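Local atomic coordinates of CG4930 (Drosophila melanogaster, PDB entry 3ISM), a protein that binds the nuclease EndoG and inhibits it. Residues W312-K315 and M316-E320; K281-A284 and G285-P289; I70-L73 and L74-A78; W110-K113 and L114-E117. The protein carries 1 engineered substitution. All blocks are in the same frame, centred on the assembly; numbering follows the deposited sequence.

Interaction 1: W312-K315 and M316-E320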
loop_
_atom_site.group_PDB
_atom_site.type_symbol
_atom_site.label_atom_id
_atom_site.label_comp_id
_atom_site.label_asym_id
_atom_site.label_seq_id
_atom_site.Cartn_x
_atom_site.Cartn_y
_atom_site.Cartn_z
ATOM N N TRP C 312 27.296 15.796 -41.761
ATOM C CA TRP C 312 27.230 14.357 -41.503
ATOM C C TRP C 312 28.154 13.933 -40.356
ATOM O O TRP C 312 27.693 13.361 -39.364
ATOM C CB TRP C 312 27.514 13.547 -42.780
ATOM C CG TRP C 312 27.599 12.039 -42.581
ATOM C CD1 TRP C 312 28.661 11.226 -42.894
ATOM C CD2 TRP C 312 26.590 11.175 -42.024
ATOM N NE1 TRP C 312 28.370 9.918 -42.575
ATOM C CE2 TRP C 312 27.107 9.859 -42.041
ATOM C CE3 TRP C 312 25.297 11.384 -41.520
ATOM C CZ2 TRP C 312 26.376 8.761 -41.565
ATOM C CZ3 TRP C 312 24.581 10.289 -41.045
ATOM C CH2 TRP C 312 25.124 8.998 -41.071
ATOM N N ARG C 313 29.442 14.254 -40.484
ATOM C CA ARG C 313 30.457 13.806 -39.529
ATOM C C ARG C 313 30.369 14.445 -38.138
ATOM O O ARG C 313 30.394 13.733 -37.141
ATOM C CB ARG C 313 31.861 14.011 -40.101
ATOM C CG ARG C 313 32.139 13.242 -41.383
ATOM C CD ARG C 313 33.622 13.215 -41.672
ATOM N NE ARG C 313 34.212 14.551 -41.640
ATOM C CZ ARG C 313 34.317 15.361 -42.692
ATOM N NH1 ARG C 313 33.868 14.990 -43.886
ATOM N NH2 ARG C 313 34.876 16.554 -42.546
ATOM N N ASP C 314 30.260 15.773 -38.082
ATOM C CA ASP C 314 30.342 16.526 -36.822
ATOM C C ASP C 314 29.004 16.651 -36.108
ATOM O O ASP C 314 28.953 16.934 -34.904
ATOM C CB ASP C 314 30.902 17.933 -37.056
ATOM C CG ASP C 314 32.214 17.929 -37.821
ATOM O OD1 ASP C 314 32.906 16.889 -37.829
ATOM O OD2 ASP C 314 32.547 18.975 -38.417
ATOM N N LYS C 315 27.921 16.460 -36.848
ATOM C CA LYS C 315 26.592 16.575 -36.259
ATOM C C LYS C 315 25.871 15.231 -36.180
ATOM O O LYS C 315 25.635 14.726 -35.086
ATOM C CB LYS C 315 25.745 17.634 -36.990
ATOM C CG LYS C 315 26.457 18.984 -37.196
ATOM C CD LYS C 315 26.884 19.615 -35.871
ATOM C CE LYS C 315 27.613 20.929 -36.091
ATOM N NZ LYS C 315 27.857 21.634 -34.794
ATOM N N MET C 316 25.544 14.647 -37.330
ATOM C CA MET C 316 24.743 13.418 -37.359
ATOM C C MET C 316 25.447 12.183 -36.777
ATOM O O MET C 316 24.815 11.373 -36.060
ATOM C CB MET C 316 24.260 13.132 -38.772
ATOM C CG MET C 316 23.382 14.218 -39.351
ATOM S SD MET C 316 22.401 13.624 -40.734
ATOM C CE MET C 316 21.178 12.639 -39.858
ATOM N N VAL C 317 26.746 12.054 -37.079
ATOM C CA VAL C 317 27.576 10.983 -36.526
ATOM C C VAL C 317 28.030 11.309 -35.097
ATOM O O VAL C 317 27.702 10.576 -34.161
ATOM C CB VAL C 317 28.814 10.682 -37.415
ATOM C CG1 VAL C 317 29.768 9.700 -36.720
ATOM C CG2 VAL C 317 28.383 10.138 -38.771
ATOM N N LYS C 318 28.761 12.416 -34.946
ATOM C CA LYS C 318 29.397 12.789 -33.678
ATOM C C LYS C 318 28.411 12.919 -32.519
ATOM O O LYS C 318 28.674 12.424 -31.421
ATOM C CB LYS C 318 30.203 14.083 -33.840
ATOM C CG LYS C 318 30.888 14.577 -32.563
ATOM C CD LYS C 318 32.023 15.560 -32.885
ATOM C CE LYS C 318 31.512 16.964 -33.215
ATOM N NZ LYS C 318 32.576 17.817 -33.827
ATOM N N MET C 319 27.270 13.554 -32.776
ATOM C CA MET C 319 26.258 13.753 -31.739
ATOM C C MET C 319 25.196 12.658 -31.688
ATOM O O MET C 319 24.174 12.813 -31.000
ATOM C CB MET C 319 25.610 15.117 -31.894
ATOM C CG MET C 319 26.608 16.246 -31.912
ATOM S SD MET C 319 25.799 17.749 -32.454
ATOM C CE MET C 319 26.888 18.986 -31.722
ATOM N N GLU C 320 25.441 11.562 -32.412
ATOM C CA GLU C 320 24.581 10.373 -32.391
ATOM C C GLU C 320 23.118 10.715 -32.720
ATOM O O GLU C 320 22.208 10.433 -31.942
ATOM C CB GLU C 320 24.700 9.679 -31.027
ATOM C CG GLU C 320 24.330 8.196 -30.998
ATOM C CD GLU C 320 24.354 7.624 -29.584
ATOM O OE1 GLU C 320 25.381 7.801 -28.879
ATOM O OE2 GLU C 320 23.341 6.992 -29.184
#

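Interaction 2: K281-A284 and G285-P289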
loop_
_atom_site.group_PDB
_atom_site.type_symbol
_atom_site.label_atom_id
_atom_site.label_comp_id
_atom_site.label_asym_id
_atom_site.label_seq_id
_atom_site.Cartn_x
_atom_site.Cartn_y
_atom_site.Cartn_z
ATOM N N LYS C 281 14.877 14.851 -31.595
ATOM C CA LYS C 281 15.162 13.431 -31.340
ATOM C C LYS C 281 14.837 13.030 -29.892
ATOM O O LYS C 281 14.168 12.017 -29.660
ATOM C CB LYS C 281 16.610 13.034 -31.709
ATOM C CG LYS C 281 16.895 11.547 -31.437
ATOM C CD LYS C 281 18.307 11.097 -31.759
ATOM C CE LYS C 281 18.554 9.713 -31.167
ATOM N NZ LYS C 281 19.773 9.057 -31.731
ATOM N N GLY C 282 15.291 13.836 -28.931
ATOM C CA GLY C 282 15.023 13.574 -27.520
ATOM C C GLY C 282 13.546 13.422 -27.204
ATOM O O GLY C 282 13.144 12.477 -26.511
ATOM N N ASP C 283 12.733 14.349 -27.714
ATOM C CA ASP C 283 11.280 14.294 -27.518
ATOM C C ASP C 283 10.649 13.114 -28.246
ATOM O O ASP C 283 9.729 12.486 -27.715
ATOM C CB ASP C 283 10.614 15.600 -27.959
ATOM C CG ASP C 283 10.715 16.687 -26.910
ATOM O OD1 ASP C 283 10.511 16.382 -25.709
ATOM O OD2 ASP C 283 10.987 17.846 -27.287
ATOM N N ALA C 284 11.154 12.819 -29.450
ATOM C CA ALA C 284 10.695 11.678 -30.242
ATOM C C ALA C 284 10.929 10.357 -29.511
ATOM O O ALA C 284 10.092 9.465 -29.566
ATOM C CB ALA C 284 11.387 11.649 -31.609
ATOM N N GLY C 285 12.066 10.243 -28.827
ATOM C CA GLY C 285 12.394 9.050 -28.043
ATOM C C GLY C 285 11.429 8.755 -26.899
ATOM O O GLY C 285 11.378 7.630 -26.410
ATOM N N PHE C 286 10.667 9.764 -26.473
ATOM C CA PHE C 286 9.634 9.570 -25.457
ATOM C C PHE C 286 8.255 9.396 -26.075
ATOM O O PHE C 286 7.498 8.524 -25.663
ATOM C CB PHE C 286 9.600 10.715 -24.441
ATOM C CG PHE C 286 8.572 10.514 -23.346
ATOM C CD1 PHE C 286 7.314 11.121 -23.421
ATOM C CD2 PHE C 286 8.850 9.688 -22.262
ATOM C CE1 PHE C 286 6.367 10.918 -22.434
ATOM C CE2 PHE C 286 7.900 9.484 -21.261
ATOM C CZ PHE C 286 6.660 10.096 -21.353
ATOM N N TYR C 287 7.929 10.229 -27.057
ATOM C CA TYR C 287 6.580 10.221 -27.632
ATOM C C TYR C 287 6.353 9.150 -28.694
ATOM O O TYR C 287 5.220 8.898 -29.088
ATOM C CB TYR C 287 6.217 11.600 -28.177
ATOM C CG TYR C 287 6.085 12.634 -27.092
ATOM C CD1 TYR C 287 7.051 13.615 -26.924
ATOM C CD2 TYR C 287 5.002 12.618 -26.219
ATOM C CE1 TYR C 287 6.951 14.554 -25.926
ATOM C CE2 TYR C 287 4.885 13.563 -25.221
ATOM C CZ TYR C 287 5.864 14.530 -25.082
ATOM O OH TYR C 287 5.764 15.482 -24.097
ATOM N N GLY C 288 7.433 8.516 -29.146
ATOM C CA GLY C 288 7.331 7.491 -30.169
ATOM C C GLY C 288 8.207 7.833 -31.350
ATOM O O GLY C 288 7.829 8.663 -32.181
ATOM N N PRO C 289 9.379 7.181 -31.438
ATOM C CA PRO C 289 10.404 7.560 -32.393
ATOM C C PRO C 289 10.269 6.882 -33.765
ATOM O O PRO C 289 11.195 6.953 -34.564
ATOM C CB PRO C 289 11.690 7.119 -31.693
ATOM C CG PRO C 289 11.285 5.917 -30.870
ATOM C CD PRO C 289 9.790 6.019 -30.623
#

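Interaction 3: I70-L73 and L74-A78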
loop_
_atom_site.group_PDB
_atom_site.type_symbol
_atom_site.label_atom_id
_atom_site.label_comp_id
_atom_site.label_asym_id
_atom_site.label_seq_id
_atom_site.Cartn_x
_atom_site.Cartn_y
_atom_site.Cartn_z
ATOM N N ILE C 70 2.591 -8.426 45.178
ATOM C CA ILE C 70 2.445 -7.018 45.537
ATOM C C ILE C 70 1.742 -6.890 46.898
ATOM O O ILE C 70 2.151 -6.095 47.753
ATOM C CB ILE C 70 1.657 -6.243 44.477
ATOM C CG1 ILE C 70 2.503 -6.037 43.212
ATOM C CG2 ILE C 70 1.223 -4.870 45.030
ATOM C CD1 ILE C 70 1.691 -5.786 41.925
ATOM N N TRP C 71 0.696 -7.691 47.085
ATOM C CA TRP C 71 -0.082 -7.686 48.314
ATOM C C TRP C 71 0.786 -8.116 49.495
ATOM O O TRP C 71 0.775 -7.480 50.550
ATOM C CB TRP C 71 -1.305 -8.607 48.179
ATOM C CG TRP C 71 -2.327 -8.398 49.255
ATOM C CD1 TRP C 71 -2.318 -8.937 50.516
ATOM C CD2 TRP C 71 -3.523 -7.608 49.166
ATOM N NE1 TRP C 71 -3.423 -8.521 51.215
ATOM C CE2 TRP C 71 -4.181 -7.707 50.412
ATOM C CE3 TRP C 71 -4.102 -6.830 48.155
ATOM C CZ2 TRP C 71 -5.394 -7.060 50.675
ATOM C CZ3 TRP C 71 -5.306 -6.179 48.419
ATOM C CH2 TRP C 71 -5.938 -6.302 49.667
ATOM N N ARG C 72 1.548 -9.186 49.305
ATOM C CA ARG C 72 2.481 -9.634 50.330
ATOM C C ARG C 72 3.601 -8.632 50.633
ATOM O O ARG C 72 3.919 -8.398 51.793
ATOM C CB ARG C 72 3.034 -11.020 49.980
ATOM C CG ARG C 72 1.949 -12.088 50.061
ATOM C CD ARG C 72 2.485 -13.510 50.021
ATOM N NE ARG C 72 3.030 -13.872 48.717
ATOM C CZ ARG C 72 4.262 -14.341 48.538
ATOM N NH1 ARG C 72 5.065 -14.505 49.587
ATOM N NH2 ARG C 72 4.685 -14.664 47.319
ATOM N N LEU C 73 4.165 -8.006 49.600
ATOM C CA LEU C 73 5.252 -7.044 49.813
ATOM C C LEU C 73 4.787 -5.859 50.652
ATOM O O LEU C 73 5.544 -5.327 51.452
ATOM C CB LEU C 73 5.837 -6.555 48.486
ATOM C CG LEU C 73 6.694 -7.597 47.756
ATOM C CD1 LEU C 73 6.822 -7.232 46.297
ATOM C CD2 LEU C 73 8.064 -7.769 48.401
ATOM N N LEU C 74 3.524 -5.483 50.472
ATOM C CA LEU C 74 2.941 -4.341 51.162
ATOM C C LEU C 74 2.441 -4.653 52.572
ATOM O O LEU C 74 2.576 -3.814 53.455
ATOM C CB LEU C 74 1.800 -3.750 50.329
ATOM C CG LEU C 74 2.206 -3.004 49.057
ATOM C CD1 LEU C 74 0.988 -2.684 48.177
ATOM C CD2 LEU C 74 2.974 -1.737 49.396
ATOM N N PHE C 75 1.897 -5.855 52.789
ATOM C CA PHE C 75 1.162 -6.140 54.026
ATOM C C PHE C 75 1.690 -7.271 54.918
ATOM O O PHE C 75 1.288 -7.359 56.077
ATOM C CB PHE C 75 -0.333 -6.385 53.723
ATOM C CG PHE C 75 -0.970 -5.305 52.878
ATOM C CD1 PHE C 75 -1.014 -3.990 53.324
ATOM C CD2 PHE C 75 -1.522 -5.606 51.642
ATOM C CE1 PHE C 75 -1.595 -2.994 52.548
ATOM C CE2 PHE C 75 -2.095 -4.612 50.853
ATOM C CZ PHE C 75 -2.134 -3.312 51.310
ATOM N N ASP C 76 2.561 -8.130 54.386
ATOM C CA ASP C 76 3.091 -9.290 55.127
ATOM C C ASP C 76 3.794 -8.994 56.444
ATOM O O ASP C 76 3.848 -9.870 57.306
ATOM C CB ASP C 76 4.047 -10.125 54.263
ATOM C CG ASP C 76 3.395 -11.390 53.714
ATOM O OD1 ASP C 76 2.171 -11.566 53.915
ATOM O OD2 ASP C 76 4.112 -12.217 53.087
ATOM N N GLU C 77 4.348 -7.790 56.596
ATOM C CA GLU C 77 5.124 -7.430 57.803
ATOM C C GLU C 77 6.457 -8.181 57.967
ATOM O O GLU C 77 7.080 -8.122 59.019
ATOM C CB GLU C 77 4.280 -7.532 59.090
ATOM C CG GLU C 77 2.948 -6.770 59.018
ATOM C CD GLU C 77 2.311 -6.492 60.377
ATOM O OE1 GLU C 77 2.483 -7.291 61.323
ATOM O OE2 GLU C 77 1.611 -5.463 60.480
ATOM N N ALA C 78 6.882 -8.889 56.925
ATOM C CA ALA C 78 8.236 -9.434 56.843
ATOM C C ALA C 78 9.129 -8.368 56.209
ATOM O O ALA C 78 8.628 -7.486 55.503
ATOM C CB ALA C 78 8.240 -10.695 55.978
HETATM O O HOH W 1 6.735 -7.318 53.096
#

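Interaction 4: W110-K113 and L114-E117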
loop_
_atom_site.group_PDB
_atom_site.type_symbol
_atom_site.label_atom_id
_atom_site.label_comp_id
_atom_site.label_asym_id
_atom_site.label_seq_id
_atom_site.Cartn_x
_atom_site.Cartn_y
_atom_site.Cartn_z
ATOM N N TRP C 110 -9.164 -5.041 41.197
ATOM C CA TRP C 110 -8.237 -5.377 42.272
ATOM C C TRP C 110 -7.591 -4.137 42.902
ATOM O O TRP C 110 -7.344 -4.091 44.109
ATOM C CB TRP C 110 -7.174 -6.341 41.754
ATOM C CG TRP C 110 -6.053 -6.601 42.724
ATOM C CD1 TRP C 110 -6.071 -7.446 43.802
ATOM C CD2 TRP C 110 -4.740 -6.031 42.683
ATOM N NE1 TRP C 110 -4.855 -7.425 44.440
ATOM C CE2 TRP C 110 -4.018 -6.568 43.771
ATOM C CE3 TRP C 110 -4.105 -5.113 41.832
ATOM C CZ2 TRP C 110 -2.699 -6.219 44.032
ATOM C CZ3 TRP C 110 -2.781 -4.771 42.093
ATOM C CH2 TRP C 110 -2.098 -5.322 43.183
ATOM N N ILE C 111 -7.329 -3.129 42.081
ATOM C CA ILE C 111 -6.667 -1.931 42.570
ATOM C C ILE C 111 -7.533 -1.170 43.593
ATOM O O ILE C 111 -7.006 -0.504 44.455
ATOM C CB ILE C 111 -6.166 -1.030 41.400
ATOM C CG1 ILE C 111 -5.028 -0.117 41.869
ATOM C CG2 ILE C 111 -7.322 -0.261 40.730
ATOM C CD1 ILE C 111 -3.748 -0.859 42.202
ATOM N N VAL C 112 -8.856 -1.309 43.499
ATOM C CA VAL C 112 -9.788 -0.726 44.475
ATOM C C VAL C 112 -9.651 -1.401 45.852
ATOM O O VAL C 112 -9.604 -0.729 46.894
ATOM C CB VAL C 112 -11.257 -0.840 43.974
ATOM C CG1 VAL C 112 -12.243 -0.508 45.072
ATOM C CG2 VAL C 112 -11.477 0.049 42.753
ATOM N N LYS C 113 -9.592 -2.730 45.853
ATOM C CA LYS C 113 -9.348 -3.473 47.093
ATOM C C LYS C 113 -7.980 -3.150 47.681
ATOM O O LYS C 113 -7.847 -3.020 48.898
ATOM C CB LYS C 113 -9.479 -4.979 46.870
ATOM C CG LYS C 113 -10.873 -5.445 46.452
ATOM C CD LYS C 113 -10.786 -6.783 45.708
ATOM C CE LYS C 113 -12.185 -7.323 45.341
ATOM N NZ LYS C 113 -12.147 -8.518 44.404
ATOM N N LEU C 114 -6.964 -3.029 46.820
ATOM C CA LEU C 114 -5.622 -2.662 47.272
ATOM C C LEU C 114 -5.633 -1.294 47.946
ATOM O O LEU C 114 -5.105 -1.146 49.041
ATOM C CB LEU C 114 -4.601 -2.706 46.131
ATOM C CG LEU C 114 -3.151 -2.406 46.550
ATOM C CD1 LEU C 114 -2.545 -3.594 47.299
ATOM C CD2 LEU C 114 -2.278 -2.053 45.383
ATOM N N ARG C 115 -6.241 -0.301 47.302
ATOM C CA ARG C 115 -6.382 1.026 47.910
ATOM C C ARG C 115 -7.066 0.928 49.266
ATOM O O ARG C 115 -6.623 1.525 50.242
ATOM C CB ARG C 115 -7.203 1.959 47.014
ATOM C CG ARG C 115 -7.563 3.304 47.669
ATOM C CD ARG C 115 -8.774 3.964 47.018
ATOM N NE ARG C 115 -10.005 3.211 47.252
ATOM C CZ ARG C 115 -11.171 3.470 46.663
ATOM N NH1 ARG C 115 -11.280 4.461 45.790
ATOM N NH2 ARG C 115 -12.232 2.722 46.931
ATOM N N ASP C 116 -8.159 0.174 49.322
ATOM C CA ASP C 116 -8.953 0.108 50.534
ATOM C C ASP C 116 -8.148 -0.466 51.690
ATOM O O ASP C 116 -8.296 -0.000 52.823
ATOM C CB ASP C 116 -10.256 -0.653 50.300
ATOM C CG ASP C 116 -11.230 0.126 49.416
ATOM O OD1 ASP C 116 -10.888 1.243 48.973
ATOM O OD2 ASP C 116 -12.332 -0.380 49.147
ATOM N N GLU C 117 -7.271 -1.430 51.378
ATOM C CA GLU C 117 -6.357 -2.016 52.355
ATOM C C GLU C 117 -5.245 -1.041 52.750
ATOM O O GLU C 117 -4.850 -0.962 53.919
ATOM C CB GLU C 117 -5.756 -3.321 51.820
ATOM C CG GLU C 117 -5.103 -4.208 52.905
ATOM C CD GLU C 117 -6.089 -4.817 53.914
ATOM O OE1 GLU C 117 -7.300 -4.922 53.637
ATOM O OE2 GLU C 117 -5.642 -5.211 55.001
#

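Interaction 1: W312-K315 and M316-E320
Val-317 and Lys-318 both reach back five residues rather than four, Val-317 N donating to Trp-312 O at 2.8 Å and Lys-318 N to Arg-313 O at 3.0 Å, which widens the last turn of helix 309-317 into a pi-type turn before Met-319 N bonds to Lys-315 O with the usual four-residue spacing. On the buried side the indole of Trp-312 receives one branch of Val-317: CG2 sits over the middle of a ring face, 3.8 Å from the centroid of the Trp-312 six-membered ring, a CH-pi contact. Met-316 uses the rim instead, its SD in the indole plane 3.7 Å from Trp-312 CE3, a Met-aromatic contact between side chains that run nearly perpendicular. Although Trp-312 CB points away, placing CG opposite the backbone N (chi1 174°) swings the ring back to both partners. Its NE1 is satisfied by Lys-345 O, and Phe-342 meets the ring steeply. Replacing Trp-312 by an alanine would probably open a gap beside Val-317 CG2 and Met-316 SD and leave Lys-345 O without its indole donor. The outer side is looser. Lys-318 bends at chi3 (78°) over the Asp-314 carbonyl, yet its NZ stays 4.1 Å from Asp-314 OD1, beyond a salt bridge. Lys-315 and Met-319 run side by side, with Lys-315 NZ bonded to Asn-271 OD1. Glu-320, at positive phi, donates its N to Val-317 O at 3.0 Å, while the following amide returns to Met-316 O: the Schellman motif that ends a helix.

Interaction 2: K281-A284 and G285-P289
Asp-283 O lies in the tight part of this turn, accepting from both Tyr-287 N and Phe-286 N. The Tyr-287 bond, 3.0 Å from N to Asp-283 O, lies in the carbonyl plane; Phe-286 N, 3.1 Å from the same Asp-283 O, comes from well above it. The tyrosine ring closes in as well, CD1 lying 3.0 Å from Asp-283 O. One residue on, Ala-284 O takes Gly-288 N at 2.9 Å, and the Pro-289 ring sets its CB 3.5 Å from Ala-284 O. Gly-288 leaves the helix at positive phi, with backbone angles at which a side chain would be jammed against the preceding carbonyl O.

The side-chain ends are slacker. Asp-283 and Tyr-287 run alongside each other, OD1 no closer than 4.0 Å to Tyr-287 CE1, and Asp-283 OD2 turns to the hydroxyl of Tyr-222. Phe-286 presents its edge to a face of the Tyr-287 ring, CD1 over the centre. An alanine in place of Tyr-287 is likely to take away the face that the Phe-286 edge rests on, leaving a gap beside it.

This end of helix 267-287 meets the partner chain CG8862, whose Arg-99 makes a cation-pi contact with Phe-286 and hydrogen-bonds to its carbonyl O. On the inner side, Lys-281 and Ala-284 pack against Tyr-292 of helix 290-305, which starts directly after Pro-289.

Interaction 3: I70-L73 and L74-A78
Ile-70 and Leu-74 open the C-terminal turn of helix 52-75, in the Ku C-terminal-like domain, a turn that carries an edge-to-face aromatic pair one residue further on. Leu-74 N bonds to Ile-70 O at 3.1 Å, and the two side chains run side by side, Leu-74 CD1 meeting the CG2 branch of Ile-70. This apolar side faces helix 81-102, where Leu-91 and Leu-92 touch Ile-70 and Ala-88 touches Leu-74.

Phe-75 comes next. Its N donates to Trp-71 O at 3.0 Å, and its ring drives an edge into one indole face: Phe-75 CD2 is 3.5 Å from Trp-71 NE1, while CE2 stands over the ring centre. The planes are 64° apart, a T-shaped contact. Trp-71 chi1 of -166° sets CG opposite the backbone N and turns the indole back toward Phe-75, and helix 104-120 packs against both rings.

Asp-76 N donates to Arg-72 O at 2.9 Å. The two side chains lie alongside, but the carboxylate rests on aliphatic carbons, OD2 being 3.5 Å from Arg-72 CB; the guanidinium NH1 stays beyond salt-bridge range, and NE makes a long, weak ion pair with Asp-68. Glu-77 then leaves helical angles with positive phi. Ala-78 comes back toward the helix end through a water, which sits 2.8 Å from Leu-73 O and 3.1 Å from Ala-78 O.

Interaction 4: W110-K113 and L114-E117
Trp-110 to Glu-117 form regular alpha helix, with Leu-114 N, Arg-115 N, Asp-116 N and Glu-117 N bonding four residues back to the carbonyls of Trp-110, Ile-111, Val-112 and Lys-113. The Leu-114 N to Trp-110 O bond, 2.9 Å long, is nearly linear at the carbonyl, whereas the other three donors are tilted out of theirs.

Leu-114 carries the apolar side. Its CD2 lies 3.7 Å from Ile-111 CD1 and 3.9 Å from Trp-110 CH2, at the far end of the indole. Ile-111 CB points away, but a chi2 of 68° folds CD1 back to reach the leucine. The result is a small cluster of one aromatic and two branched side chains.

A polar cluster occupies another side. Arg-115 takes Asp-116 OD1 side-on, NE at 2.8 Å and NH2 at 2.9 Å, with OD1 lying close to the guanidinium plane, a salt bridge in which a single oxygen receives two N-H groups. Val-112 lies alongside the arginine, CG1 3.7 Å from Arg-115 NH2. Asp-116 OD1 also approaches Val-112 O, an acceptor like itself, and the guanidinium charge probably offsets the repulsion. Arg-115 NH1 bonds in turn to Phe-157 O.

Within the fold, helix 104-120 lies against two others: Leu-92 of helix 81-102 touches Trp-110 and Ile-111, while Arg-67 of helix 52-75 touches Trp-110. Phe-157 and Pro-138, both in loops, cover Ile-111.

Along the chain the order is interaction 3, interaction 4, interaction 2, interaction 1, and they fall into two distant pairs on opposite sides of the chain's centre. Interactions 3 and 4, their centres about 14 Å apart, belong to the Ku C-terminal-like range, where helices 52-75 and 104-120 meet: Trp-71 CE3 lies 3.7 Å from Leu-114 CD1. Interactions 2 and 1, their centres about 18 Å apart, terminate helices 267-287 and 309-317 and are joined by a probable hydrogen bond, Glu-320 O to Lys-281 NZ. The two pairs do not touch: interactions 2 and 4 are still about 64 Å apart at their nearest atoms. Of the four, interaction 2 alone touches the CG8862 chain.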